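Local atomic coordinates of ADP-ribosylglycohydrolase (Thermus thermophilus, PDB entry 2CWC), a protein that belongs to the ADP-ribosylglycohydrolase family and folds as a single, largely helical chain without strands. Residues E6-R11 with L293-M298; V20-G25 with V255-G260; G129-L134 with L165-V170. All coordinates share one frame; numbering follows the deposited sequence.

Contact 1. Residues E6-R11 with L293-M298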
ATOM      1  N   GLU A   6      -5.872 -14.793 -15.923  1.00 33.51           N
ATOM      2  CA  GLU A   6      -4.925 -15.119 -14.860  1.00 32.45           C
ATOM      3  C   GLU A   6      -4.066 -13.896 -14.551  1.00 30.82           C
ATOM      4  O   GLU A   6      -3.876 -13.532 -13.387  1.00 30.46           O
ATOM      5  CB  GLU A   6      -4.043 -16.295 -15.299  1.00 33.50           C
ATOM      6  CG  GLU A   6      -3.226 -16.968 -14.192  1.00 34.45           C
ATOM      7  CD  GLU A   6      -1.995 -16.179 -13.776  1.00 35.79           C
ATOM      8  OE1 GLU A   6      -1.212 -15.775 -14.662  1.00 34.19           O
ATOM      9  OE2 GLU A   6      -1.802 -15.978 -12.559  1.00 37.35           O
ATOM     10  N   ARG A   7      -3.561 -13.254 -15.600  1.00 28.59           N
ATOM     11  CA  ARG A   7      -2.723 -12.075 -15.432  1.00 26.17           C
ATOM     12  C   ARG A   7      -3.510 -10.878 -14.908  1.00 23.79           C
ATOM     13  O   ARG A   7      -3.043 -10.168 -14.014  1.00 21.56           O
ATOM     14  CB  ARG A   7      -2.034 -11.720 -16.755  1.00 29.05           C
ATOM     15  CG  ARG A   7      -1.013 -12.757 -17.209  1.00 31.18           C
ATOM     16  CD  ARG A   7      -0.058 -12.190 -18.251  1.00 33.38           C
ATOM     17  NE  ARG A   7      -0.716 -11.888 -19.518  1.00 36.36           N
ATOM     18  CZ  ARG A   7      -1.206 -12.807 -20.346  1.00 37.51           C
ATOM     19  NH1 ARG A   7      -1.114 -14.096 -20.042  1.00 37.52           N
ATOM     20  NH2 ARG A   7      -1.782 -12.438 -21.481  1.00 37.81           N
ATOM     21  N   GLN A   8      -4.701 -10.649 -15.456  1.00 21.19           N
ATOM     22  CA  GLN A   8      -5.534  -9.535 -15.008  1.00 20.63           C
ATOM     23  C   GLN A   8      -5.874  -9.718 -13.535  1.00 18.83           C
ATOM     24  O   GLN A   8      -5.927  -8.754 -12.770  1.00 18.81           O
ATOM     25  CB  GLN A   8      -6.839  -9.474 -15.805  1.00 22.05           C
ATOM     26  CG  GLN A   8      -6.680  -9.185 -17.282  1.00 27.11           C
ATOM     27  CD  GLN A   8      -8.016  -9.163 -17.997  1.00 27.93           C
ATOM     28  OE1 GLN A   8      -8.780 -10.123 -17.933  1.00 32.43           O
ATOM     29  NE2 GLN A   8      -8.304  -8.066 -18.680  1.00 31.70           N
ATOM     30  N   ASP A   9      -6.109 -10.970 -13.158  1.00 19.14           N
ATOM     31  CA  ASP A   9      -6.460 -11.343 -11.792  1.00 19.08           C
ATOM     32  C   ASP A   9      -5.452 -10.808 -10.770  1.00 17.54           C
ATOM     33  O   ASP A   9      -5.827 -10.372  -9.681  1.00 15.50           O
ATOM     34  CB  ASP A   9      -6.536 -12.869 -11.688  1.00 23.42           C
ATOM     35  CG  ASP A   9      -7.129 -13.341 -10.376  1.00 27.67           C
ATOM     36  OD1 ASP A   9      -6.636 -14.353  -9.836  1.00 30.28           O
ATOM     37  OD2 ASP A   9      -8.095 -12.713  -9.891  1.00 30.57           O
ATOM     38  N   ARG A  10      -4.174 -10.842 -11.124  1.00 15.30           N
ATOM     39  CA  ARG A  10      -3.135 -10.364 -10.218  1.00 14.11           C
ATOM     40  C   ARG A  10      -3.184  -8.853 -10.021  1.00 13.58           C
ATOM     41  O   ARG A  10      -2.965  -8.360  -8.913  1.00 13.08           O
ATOM     42  CB  ARG A  10      -1.751 -10.757 -10.732  1.00 14.84           C
ATOM     43  CG  ARG A  10      -1.448 -12.244 -10.693  1.00 17.69           C
ATOM     44  CD  ARG A  10      -0.028 -12.492 -11.183  1.00 18.56           C
ATOM     45  NE  ARG A  10       0.336 -13.906 -11.208  1.00 19.42           N
ATOM     46  CZ  ARG A  10       0.504 -14.661 -10.127  1.00 20.96           C
ATOM     47  NH1 ARG A  10       0.837 -15.939 -10.260  1.00 21.29           N
ATOM     48  NH2 ARG A  10       0.344 -14.143  -8.915  1.00 19.64           N
ATOM     49  N   ARG A  11      -3.454  -8.117 -11.093  1.00 13.60           N
ATOM     50  CA  ARG A  11      -3.519  -6.663 -11.002  1.00 14.18           C
ATOM     51  C   ARG A  11      -4.758  -6.237 -10.231  1.00 14.22           C
ATOM     52  O   ARG A  11      -4.704  -5.326  -9.407  1.00 12.72           O
ATOM     53  CB  ARG A  11      -3.514  -6.028 -12.397  1.00 15.05           C
ATOM     54  CG  ARG A  11      -2.138  -5.984 -13.061  1.00 13.68           C
ATOM     55  CD  ARG A  11      -1.646  -7.367 -13.476  1.00 14.91           C
ATOM     56  NE  ARG A  11      -0.275  -7.321 -13.980  1.00 15.00           N
ATOM     57  CZ  ARG A  11       0.405  -8.386 -14.391  1.00 16.60           C
ATOM     58  NH1 ARG A  11       1.650  -8.254 -14.833  1.00 16.67           N
ATOM     59  NH2 ARG A  11      -0.158  -9.586 -14.362  1.00 17.40           N
ATOM     60  N   LEU A 293      -5.409   0.514 -15.677  1.00 13.13           N
ATOM     61  CA  LEU A 293      -3.990   0.710 -15.399  1.00 12.55           C
ATOM     62  C   LEU A 293      -3.175  -0.423 -16.019  1.00 14.46           C
ATOM     63  O   LEU A 293      -2.108  -0.192 -16.589  1.00 14.02           O
ATOM     64  CB  LEU A 293      -3.757   0.778 -13.885  1.00 13.58           C
ATOM     65  CG  LEU A 293      -4.355   2.000 -13.183  1.00 14.96           C
ATOM     66  CD1 LEU A 293      -4.399   1.758 -11.684  1.00 13.38           C
ATOM     67  CD2 LEU A 293      -3.537   3.246 -13.507  1.00 14.15           C
ATOM     68  N   TYR A 294      -3.682  -1.646 -15.912  1.00 13.97           N
ATOM     69  CA  TYR A 294      -2.998  -2.800 -16.475  1.00 15.66           C
ATOM     70  C   TYR A 294      -2.884  -2.632 -17.990  1.00 17.52           C
ATOM     71  O   TYR A 294      -1.826  -2.869 -18.571  1.00 16.86           O
ATOM     72  CB  TYR A 294      -3.765  -4.080 -16.122  1.00 16.36           C
ATOM     73  CG  TYR A 294      -3.147  -5.350 -16.656  1.00 17.84           C
ATOM     74  CD1 TYR A 294      -1.771  -5.565 -16.591  1.00 19.60           C
ATOM     75  CD2 TYR A 294      -3.944  -6.345 -17.218  1.00 21.08           C
ATOM     76  CE1 TYR A 294      -1.202  -6.742 -17.077  1.00 20.67           C
ATOM     77  CE2 TYR A 294      -3.388  -7.526 -17.705  1.00 22.64           C
ATOM     78  CZ  TYR A 294      -2.017  -7.717 -17.633  1.00 22.38           C
ATOM     79  OH  TYR A 294      -1.464  -8.881 -18.118  1.00 25.63           O
ATOM     80  N   ARG A 295      -3.973  -2.205 -18.621  1.00 19.09           N
ATOM     81  CA  ARG A 295      -3.993  -1.984 -20.065  1.00 22.11           C
ATOM     82  C   ARG A 295      -2.914  -0.976 -20.448  1.00 21.31           C
ATOM     83  O   ARG A 295      -2.232  -1.120 -21.465  1.00 21.93           O
ATOM     84  CB  ARG A 295      -5.360  -1.444 -20.493  1.00 25.09           C
ATOM     85  CG  ARG A 295      -6.177  -2.380 -21.363  1.00 31.85           C
ATOM     86  CD  ARG A 295      -6.549  -3.658 -20.637  1.00 36.12           C
ATOM     87  NE  ARG A 295      -5.887  -4.825 -21.213  1.00 40.56           N
ATOM     88  CZ  ARG A 295      -6.172  -6.081 -20.883  1.00 42.10           C
ATOM     89  NH1 ARG A 295      -5.522  -7.086 -21.454  1.00 43.81           N
ATOM     90  NH2 ARG A 295      -7.112  -6.330 -19.985  1.00 44.23           N
ATOM     91  N   MET A 296      -2.773   0.049 -19.617  1.00 20.68           N
ATOM     92  CA  MET A 296      -1.795   1.106 -19.831  1.00 19.95           C
ATOM     93  C   MET A 296      -0.361   0.579 -19.791  1.00 20.70           C
ATOM     94  O   MET A 296       0.513   1.072 -20.507  1.00 21.97           O
ATOM     95  CB  MET A 296      -1.985   2.182 -18.761  1.00 21.04           C
ATOM     96  CG  MET A 296      -1.125   3.411 -18.928  1.00 23.62           C
ATOM     97  SD  MET A 296      -1.440   4.587 -17.597  1.00 22.53           S
ATOM     98  CE  MET A 296       0.226   5.180 -17.281  1.00 24.62           C
ATOM     99  N   SER A 297      -0.123  -0.429 -18.957  1.00 21.18           N
ATOM    100  CA  SER A 297       1.210  -1.005 -18.823  1.00 20.92           C
ATOM    101  C   SER A 297       1.600  -1.837 -20.042  1.00 23.63           C
ATOM    102  O   SER A 297       2.783  -2.062 -20.294  1.00 21.41           O
ATOM    103  CB  SER A 297       1.290  -1.887 -17.572  1.00 21.25           C
ATOM    104  OG  SER A 297       0.662  -3.141 -17.786  1.00 20.50           O
ATOM    105  N   MET A 298       0.604  -2.293 -20.795  1.00 26.60           N
ATOM    106  CA  MET A 298       0.857  -3.109 -21.979  1.00 31.54           C
ATOM    107  C   MET A 298       0.867  -2.291 -23.268  1.00 33.74           C
ATOM    108  O   MET A 298       1.131  -2.823 -24.346  1.00 32.85           O
ATOM    109  CB  MET A 298      -0.196  -4.214 -22.089  1.00 33.15           C
ATOM    110  CG  MET A 298      -0.260  -5.135 -20.883  1.00 36.87           C
ATOM    111  SD  MET A 298      -1.451  -6.476 -21.091  1.00 41.78           S
ATOM    112  CE  MET A 298      -2.969  -5.641 -20.681  1.00 38.42           C
TER
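Tyr-294 holds CG anti to its own backbone N (chi1 180°), which carries the phenol ring out toward helix 6-26, while Arg-11 kinks at chi2 (70°) and lays its chain across that ring. The contact thus joins the first helix of an all-helical fold to the last, helix 283-297, by one long aromatic side chain; the segment axes come no closer than 10.7 Å, so the ring fills much of the separation. Arg-11 makes a CH-pi contact, its CD sitting over one face of the tyrosine 3.9 Å from the ring centroid. Further along, Arg-11 NE reaches Tyr-294 CE1 at 3.3 Å, and this ring carbon lies against one face of the guanidinium, off its centre; the two planes are 31° apart, a tilted overlap rather than a flat stack. The guanidinium is held at both ends: NH2 donates to Arg-7 O (3.0 Å), which lies close to the guanidinium plane, and NH1 forms a salt bridge with Glu-142. Leu-139 and Leu-179 also touch the Arg-11 side chain, from helices 134-141 and 162-179. The hydroxyl of the tyrosine ends beside the stem of Arg-7, whose CB is 3.2 Å from Tyr-294 OH. Gln-8 contributes its aliphatic part, with CG 3.7 Å from Tyr-294 CE2, crossing the tyrosine at about a right angle. The face opposite Arg-11 is taken from within the tyrosine's own segment: Met-298 CE lies 3.5 Å above the plane of the Tyr-294 ring, nearer its margin than its middle. The backbone of Tyr-294 is tied near the helix end as well, since Ser-297 OG donates to Tyr-294 O at 2.6 Å, in the carbonyl plane and on a lone pair.

Contact 2. Residues V20-G25 with V255-G260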
ATOM      1  N   VAL A  20      -9.257  -3.541   0.571  1.00  7.94           N
ATOM      2  CA  VAL A  20      -9.784  -4.533   1.496  1.00  8.22           C
ATOM      3  C   VAL A  20      -9.000  -4.462   2.807  1.00  7.12           C
ATOM      4  O   VAL A  20      -9.585  -4.434   3.892  1.00  7.92           O
ATOM      5  CB  VAL A  20      -9.666  -5.951   0.895  1.00  9.40           C
ATOM      6  CG1 VAL A  20      -9.933  -7.001   1.953  1.00  9.59           C
ATOM      7  CG2 VAL A  20     -10.654  -6.102  -0.260  1.00 12.57           C
ATOM      8  N   GLY A  21      -7.676  -4.412   2.695  1.00  7.23           N
ATOM      9  CA  GLY A  21      -6.830  -4.342   3.879  1.00  7.30           C
ATOM     10  C   GLY A  21      -7.026  -3.060   4.663  1.00  9.15           C
ATOM     11  O   GLY A  21      -7.008  -3.057   5.895  1.00  8.27           O
ATOM     12  N   ASP A  22      -7.207  -1.960   3.941  1.00  8.65           N
ATOM     13  CA  ASP A  22      -7.405  -0.665   4.569  1.00 10.38           C
ATOM     14  C   ASP A  22      -8.720  -0.679   5.349  1.00  9.32           C
ATOM     15  O   ASP A  22      -8.766  -0.234   6.493  1.00 11.05           O
ATOM     16  CB  ASP A  22      -7.416   0.428   3.492  1.00 11.73           C
ATOM     17  CG  ASP A  22      -7.194   1.819   4.058  1.00 15.83           C
ATOM     18  OD1 ASP A  22      -6.354   1.968   4.974  1.00 19.32           O
ATOM     19  OD2 ASP A  22      -7.837   2.770   3.568  1.00 14.82           O
ATOM     20  N   ALA A  23      -9.774  -1.218   4.738  1.00 10.88           N
ATOM     21  CA  ALA A  23     -11.088  -1.282   5.382  1.00  9.63           C
ATOM     22  C   ALA A  23     -11.092  -2.169   6.625  1.00 11.05           C
ATOM     23  O   ALA A  23     -11.627  -1.786   7.665  1.00 10.60           O
ATOM     24  CB  ALA A  23     -12.132  -1.776   4.389  1.00  9.89           C
ATOM     25  N   LEU A  24     -10.493  -3.353   6.521  1.00 10.65           N
ATOM     26  CA  LEU A  24     -10.446  -4.271   7.655  1.00 11.33           C
ATOM     27  C   LEU A  24      -9.584  -3.727   8.788  1.00 10.25           C
ATOM     28  O   LEU A  24      -9.976  -3.766   9.957  1.00 12.53           O
ATOM     29  CB  LEU A  24      -9.893  -5.628   7.216  1.00 12.45           C
ATOM     30  CG  LEU A  24     -10.838  -6.535   6.427  1.00 13.01           C
ATOM     31  CD1 LEU A  24     -10.061  -7.720   5.863  1.00 13.38           C
ATOM     32  CD2 LEU A  24     -11.958  -7.015   7.345  1.00 13.96           C
ATOM     33  N   GLY A  25      -8.411  -3.212   8.436  1.00 10.35           N
ATOM     34  CA  GLY A  25      -7.505  -2.677   9.435  1.00 10.51           C
ATOM     35  C   GLY A  25      -8.054  -1.461  10.157  1.00 10.20           C
ATOM     36  O   GLY A  25      -7.788  -1.259  11.340  1.00 10.53           O
ATOM     37  N   VAL A 255      -1.007  -1.330   7.586  1.00  9.98           N
ATOM     38  CA  VAL A 255      -0.333  -2.622   7.518  1.00  9.96           C
ATOM     39  C   VAL A 255      -1.230  -3.529   6.682  1.00  9.45           C
ATOM     40  O   VAL A 255      -0.762  -4.246   5.797  1.00  8.93           O
ATOM     41  CB  VAL A 255      -0.132  -3.246   8.919  1.00 10.60           C
ATOM     42  CG1 VAL A 255       0.331  -4.694   8.785  1.00 12.27           C
ATOM     43  CG2 VAL A 255       0.911  -2.451   9.699  1.00 12.31           C
ATOM     44  N   GLY A 256      -2.529  -3.478   6.953  1.00  8.81           N
ATOM     45  CA  GLY A 256      -3.462  -4.296   6.199  1.00  8.40           C
ATOM     46  C   GLY A 256      -3.448  -3.968   4.717  1.00  8.83           C
ATOM     47  O   GLY A 256      -3.522  -4.863   3.882  1.00  9.06           O
ATOM     48  N   ALA A 257      -3.344  -2.684   4.388  1.00  8.60           N
ATOM     49  CA  ALA A 257      -3.334  -2.254   2.992  1.00  7.33           C
ATOM     50  C   ALA A 257      -2.045  -2.639   2.281  1.00  7.56           C
ATOM     51  O   ALA A 257      -2.058  -2.940   1.085  1.00  8.42           O
ATOM     52  CB  ALA A 257      -3.545  -0.747   2.909  1.00  8.92           C
ATOM     53  N   VAL A 258      -0.927  -2.622   3.001  1.00  7.45           N
ATOM     54  CA  VAL A 258       0.340  -2.997   2.391  1.00  8.21           C
ATOM     55  C   VAL A 258       0.313  -4.500   2.141  1.00  7.25           C
ATOM     56  O   VAL A 258       0.688  -4.966   1.058  1.00  7.37           O
ATOM     57  CB  VAL A 258       1.539  -2.608   3.284  1.00  7.19           C
ATOM     58  CG1 VAL A 258       2.838  -3.146   2.683  1.00 10.10           C
ATOM     59  CG2 VAL A 258       1.620  -1.087   3.389  1.00 10.05           C
ATOM     60  N   TYR A 259      -0.146  -5.258   3.134  1.00  9.03           N
ATOM     61  CA  TYR A 259      -0.253  -6.702   2.974  1.00  8.52           C
ATOM     62  C   TYR A 259      -1.210  -6.985   1.817  1.00  8.85           C
ATOM     63  O   TYR A 259      -0.959  -7.852   0.983  1.00  8.67           O
ATOM     64  CB  TYR A 259      -0.813  -7.352   4.245  1.00  8.58           C
ATOM     65  CG  TYR A 259      -1.211  -8.793   4.033  1.00  9.25           C
ATOM     66  CD1 TYR A 259      -0.267  -9.816   4.108  1.00  9.16           C
ATOM     67  CD2 TYR A 259      -2.521  -9.124   3.676  1.00  9.22           C
ATOM     68  CE1 TYR A 259      -0.620 -11.140   3.826  1.00  8.86           C
ATOM     69  CE2 TYR A 259      -2.881 -10.433   3.390  1.00 10.36           C
ATOM     70  CZ  TYR A 259      -1.927 -11.436   3.464  1.00  9.18           C
ATOM     71  OH  TYR A 259      -2.282 -12.727   3.153  1.00 11.61           O
ATOM     72  N   GLY A 260      -2.308  -6.238   1.774  1.00  8.13           N
ATOM     73  CA  GLY A 260      -3.301  -6.429   0.730  1.00  8.49           C
ATOM     74  C   GLY A 260      -2.769  -6.287  -0.684  1.00  9.72           C
ATOM     75  O   GLY A 260      -3.162  -7.035  -1.578  1.00 10.46           O
TER
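A close glycine-mediated helix crossing joins helix 6-26 to helix 252-267 deep in the fold, and each helix brings a GxxxG pattern to it: Gly-21 and Gly-25 on one, Gly-256 and Gly-260 on the other. The segments run nearly antiparallel, at 155° between their directions, and their axes approach to 6.6 Å, a spacing at which backbone meets backbone. Gly-21 and Gly-256 sit where the helices are nearest, their CA atoms 4.1 Å apart. Here Gly-21 CA points a C-H at Gly-256 O across 3.3 Å, with an angle of 157° at the hydrogen. That same oxygen also accepts the helical bond from Gly-260 N at 2.8 Å, so the CA-H contact adds to the normal helix bonding and does not replace it. Main chain also packs on main chain where Gly-21 C lies 3.7 Å from Ala-257 N. Beside the glycines, the methyl of Ala-257 fills the flank, its CB 4.1 Å from Asp-22 CB. Asp-22 meets the other helix with its backbone N and its CB, not with its carboxylate. A chi1 of -163° swings that group away from the main-chain N and on to Thr-56 and Thr-59, whose hydroxyls are both hydrogen-bonded to OD2. Met-132 packs against Asp-22 and Ala-257 alike, while Val-255 and Tyr-259 lean on helices 221-234 and 238-246. The chemistry is close van der Waals packing supplemented by one CA-H...O contact; the lack of side chains on Gly-21 and Gly-256 leaves room for the backbones to come this close, consistent with a contact governed by fit.

Contact 3. Residues G129-L134 with L165-V170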
ATOM      1  N   GLY A 129       2.875   6.396   4.930  1.00 15.27           N
ATOM      2  CA  GLY A 129       1.955   6.911   3.930  1.00 15.02           C
ATOM      3  C   GLY A 129       2.232   6.543   2.480  1.00 14.28           C
ATOM      4  O   GLY A 129       1.312   6.169   1.751  1.00 16.07           O
ATOM      5  N   PRO A 130       3.491   6.637   2.022  1.00 13.21           N
ATOM      6  CA  PRO A 130       3.808   6.299   0.632  1.00 12.27           C
ATOM      7  C   PRO A 130       3.517   4.851   0.252  1.00 13.51           C
ATOM      8  O   PRO A 130       3.248   4.556  -0.910  1.00 14.85           O
ATOM      9  CB  PRO A 130       5.300   6.606   0.527  1.00 12.31           C
ATOM     10  CG  PRO A 130       5.514   7.658   1.559  1.00 14.54           C
ATOM     11  CD  PRO A 130       4.675   7.173   2.712  1.00 13.03           C
ATOM     12  N   LEU A 131       3.584   3.954   1.229  1.00 12.65           N
ATOM     13  CA  LEU A 131       3.354   2.534   0.974  1.00 12.53           C
ATOM     14  C   LEU A 131       1.896   2.245   0.660  1.00 13.89           C
ATOM     15  O   LEU A 131       1.574   1.213   0.071  1.00 13.09           O
ATOM     16  CB  LEU A 131       3.789   1.704   2.185  1.00 11.91           C
ATOM     17  CG  LEU A 131       5.209   1.950   2.708  1.00 11.35           C
ATOM     18  CD1 LEU A 131       5.489   0.994   3.850  1.00 11.62           C
ATOM     19  CD2 LEU A 131       6.222   1.762   1.588  1.00 12.76           C
ATOM     20  N   MET A 132       1.026   3.167   1.053  1.00 16.60           N
ATOM     21  CA  MET A 132      -0.412   3.047   0.842  1.00 20.60           C
ATOM     22  C   MET A 132      -0.859   3.217  -0.602  1.00 22.88           C
ATOM     23  O   MET A 132      -1.983   2.856  -0.950  1.00 26.22           O
ATOM     24  CB  MET A 132      -1.141   4.090   1.692  1.00 21.33           C
ATOM     25  CG  MET A 132      -1.285   3.701   3.135  1.00 22.28           C
ATOM     26  SD  MET A 132      -2.531   2.420   3.283  1.00 24.50           S
ATOM     27  CE  MET A 132      -3.538   3.056   4.602  1.00 25.86           C
ATOM     28  N   ARG A 133       0.009   3.764  -1.443  1.00 23.25           N
ATOM     29  CA  ARG A 133      -0.361   4.001  -2.832  1.00 23.81           C
ATOM     30  C   ARG A 133       0.619   3.465  -3.873  1.00 24.18           C
ATOM     31  O   ARG A 133       0.832   4.075  -4.925  1.00 24.09           O
ATOM     32  CB  ARG A 133      -0.589   5.504  -3.025  1.00 27.03           C
ATOM     33  CG  ARG A 133       0.425   6.361  -2.294  1.00 25.39           C
ATOM     34  CD  ARG A 133       0.191   7.848  -2.507  1.00 26.02           C
ATOM     35  NE  ARG A 133       1.453   8.572  -2.394  1.00 22.76           N
ATOM     36  CZ  ARG A 133       1.893   9.182  -1.299  1.00 20.80           C
ATOM     37  NH1 ARG A 133       3.067   9.794  -1.325  1.00 18.35           N
ATOM     38  NH2 ARG A 133       1.158   9.209  -0.193  1.00 22.27           N
ATOM     39  N   LEU A 134       1.211   2.313  -3.586  1.00 19.83           N
ATOM     40  CA  LEU A 134       2.148   1.704  -4.516  1.00 19.54           C
ATOM     41  C   LEU A 134       1.428   1.028  -5.678  1.00 17.95           C
ATOM     42  O   LEU A 134       1.729   1.291  -6.842  1.00 19.22           O
ATOM     43  CB  LEU A 134       3.022   0.661  -3.804  1.00 20.91           C
ATOM     44  CG  LEU A 134       4.453   1.038  -3.401  1.00 19.78           C
ATOM     45  CD1 LEU A 134       5.267   1.381  -4.641  1.00 18.03           C
ATOM     46  CD2 LEU A 134       4.419   2.208  -2.426  1.00 19.90           C
ATOM     47  N   LEU A 165      11.533   6.474   1.619  1.00 11.47           N
ATOM     48  CA  LEU A 165      11.759   6.406   0.184  1.00 10.39           C
ATOM     49  C   LEU A 165      12.256   5.023  -0.219  1.00 10.62           C
ATOM     50  O   LEU A 165      11.789   4.447  -1.201  1.00 11.24           O
ATOM     51  CB  LEU A 165      12.769   7.475  -0.247  1.00 11.34           C
ATOM     52  CG  LEU A 165      12.324   8.913   0.043  1.00 12.56           C
ATOM     53  CD1 LEU A 165      13.323   9.885  -0.563  1.00 11.98           C
ATOM     54  CD2 LEU A 165      10.933   9.164  -0.526  1.00 13.25           C
ATOM     55  N   GLU A 166      13.198   4.482   0.547  1.00  9.93           N
ATOM     56  CA  GLU A 166      13.740   3.164   0.243  1.00 10.13           C
ATOM     57  C   GLU A 166      12.698   2.067   0.468  1.00  9.15           C
ATOM     58  O   GLU A 166      12.639   1.109  -0.297  1.00 10.46           O
ATOM     59  CB  GLU A 166      14.991   2.902   1.087  1.00 10.92           C
ATOM     60  CG  GLU A 166      16.109   3.913   0.840  1.00 13.80           C
ATOM     61  CD  GLU A 166      17.339   3.657   1.690  1.00 15.43           C
ATOM     62  OE1 GLU A 166      17.191   3.085   2.790  1.00 15.56           O
ATOM     63  OE2 GLU A 166      18.452   4.044   1.263  1.00 16.21           O
ATOM     64  N   ALA A 167      11.873   2.200   1.504  1.00 10.01           N
ATOM     65  CA  ALA A 167      10.843   1.194   1.764  1.00  9.54           C
ATOM     66  C   ALA A 167       9.865   1.162   0.595  1.00 10.05           C
ATOM     67  O   ALA A 167       9.361   0.099   0.222  1.00  9.19           O
ATOM     68  CB  ALA A 167      10.104   1.509   3.056  1.00  9.97           C
ATOM     69  N   THR A 168       9.604   2.330   0.018  1.00  9.00           N
ATOM     70  CA  THR A 168       8.699   2.424  -1.119  1.00  9.61           C
ATOM     71  C   THR A 168       9.304   1.713  -2.329  1.00  9.00           C
ATOM     72  O   THR A 168       8.597   1.038  -3.081  1.00  9.62           O
ATOM     73  CB  THR A 168       8.420   3.893  -1.480  1.00 10.04           C
ATOM     74  OG1 THR A 168       7.810   4.545  -0.361  1.00  9.59           O
ATOM     75  CG2 THR A 168       7.482   3.979  -2.683  1.00 11.13           C
ATOM     76  N   GLU A 169      10.612   1.862  -2.512  1.00 10.95           N
ATOM     77  CA  GLU A 169      11.291   1.214  -3.630  1.00 10.18           C
ATOM     78  C   GLU A 169      11.243  -0.301  -3.457  1.00  9.37           C
ATOM     79  O   GLU A 169      11.035  -1.036  -4.424  1.00 10.11           O
ATOM     80  CB  GLU A 169      12.741   1.688  -3.714  1.00 12.03           C
ATOM     81  CG  GLU A 169      12.867   3.191  -3.901  1.00 16.58           C
ATOM     82  CD  GLU A 169      14.306   3.651  -4.012  1.00 20.87           C
ATOM     83  OE1 GLU A 169      15.155   3.116  -3.273  1.00 24.83           O
ATOM     84  OE2 GLU A 169      14.585   4.558  -4.827  1.00 23.01           O
ATOM     85  N   VAL A 170      11.429  -0.767  -2.226  1.00  9.55           N
ATOM     86  CA  VAL A 170      11.385  -2.201  -1.950  1.00  8.64           C
ATOM     87  C   VAL A 170       9.988  -2.756  -2.236  1.00  8.71           C
ATOM     88  O   VAL A 170       9.852  -3.822  -2.832  1.00  8.68           O
ATOM     89  CB  VAL A 170      11.775  -2.511  -0.480  1.00  8.82           C
ATOM     90  CG1 VAL A 170      11.568  -3.994  -0.182  1.00 10.68           C
ATOM     91  CG2 VAL A 170      13.232  -2.144  -0.246  1.00 11.62           C
TER
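Van der Waals packing carries this contact, and Thr-168 is its centre. Leu-134 brings both methyls to the threonine: CD2 is 3.5 Å from Thr-168 CG2, and CD1 lies 3.7 Å from Thr-168 O. Leu-131 reaches in with its CD2, which sits 3.7 Å from Thr-168 CA and 4.2 Å from Ala-167 CB, so one methyl touches two residues of the helix. Pro-130 CB packs against the threonine oxygen, 3.4 Å from Thr-168 OG1. The rotation of Thr-168 sorts these neighbours: a chi1 of -61° sets OG1 alongside the main-chain N and turns CG2 to the far side from it, giving the methyl to Leu-134 and the oxygen to Pro-130 and Leu-131. In the fold, a short 3-10 turn at 129-132 presents Pro-130 and Leu-131 to helix 162-179; Leu-134 follows just after it, where helix 134-141 begins, and Leu-171 of helix 162-179 also touches both leucines. The polar groups find their partners within their own segment or elsewhere in the chain, not across the contact. Thr-168 OG1 is hydrogen-bonded to Ala-164 O, one turn back in its own helix, and is thereby satisfied although buried. On the other side, Met-132 N bonds to Gly-129 O at 3.1 Å within the 3-10 turn, and the guanidinium of Arg-133 lies with one face over Pro-130 CA, its NH1 bonded to Thr-158 and Ala-154.

The centre of contact 1 lies about 17 Å from that of the chain, and the contact is partly buried, mixing arginine, glutamine and tyrosine; contacts 2 and 3, their centres about 8 and 7 Å from it, are buried. Contacts 1 and 2 share helix 6-26, using its start and its end, with centres about 21 Å apart. A long aromatic side chain spans widely spaced helices in contact 1, glycines let backbones meet in contact 2, and two leucines and a proline pack on one threonine in contact 3. The two buried contacts touch directly: Met-132 SD is 3.3 Å from Ala-257 CB, and Leu-131 CB is 3.7 Å from Val-258 CG2, so helix 252-267 packs on both helix 6-26 and the 3-10 turn.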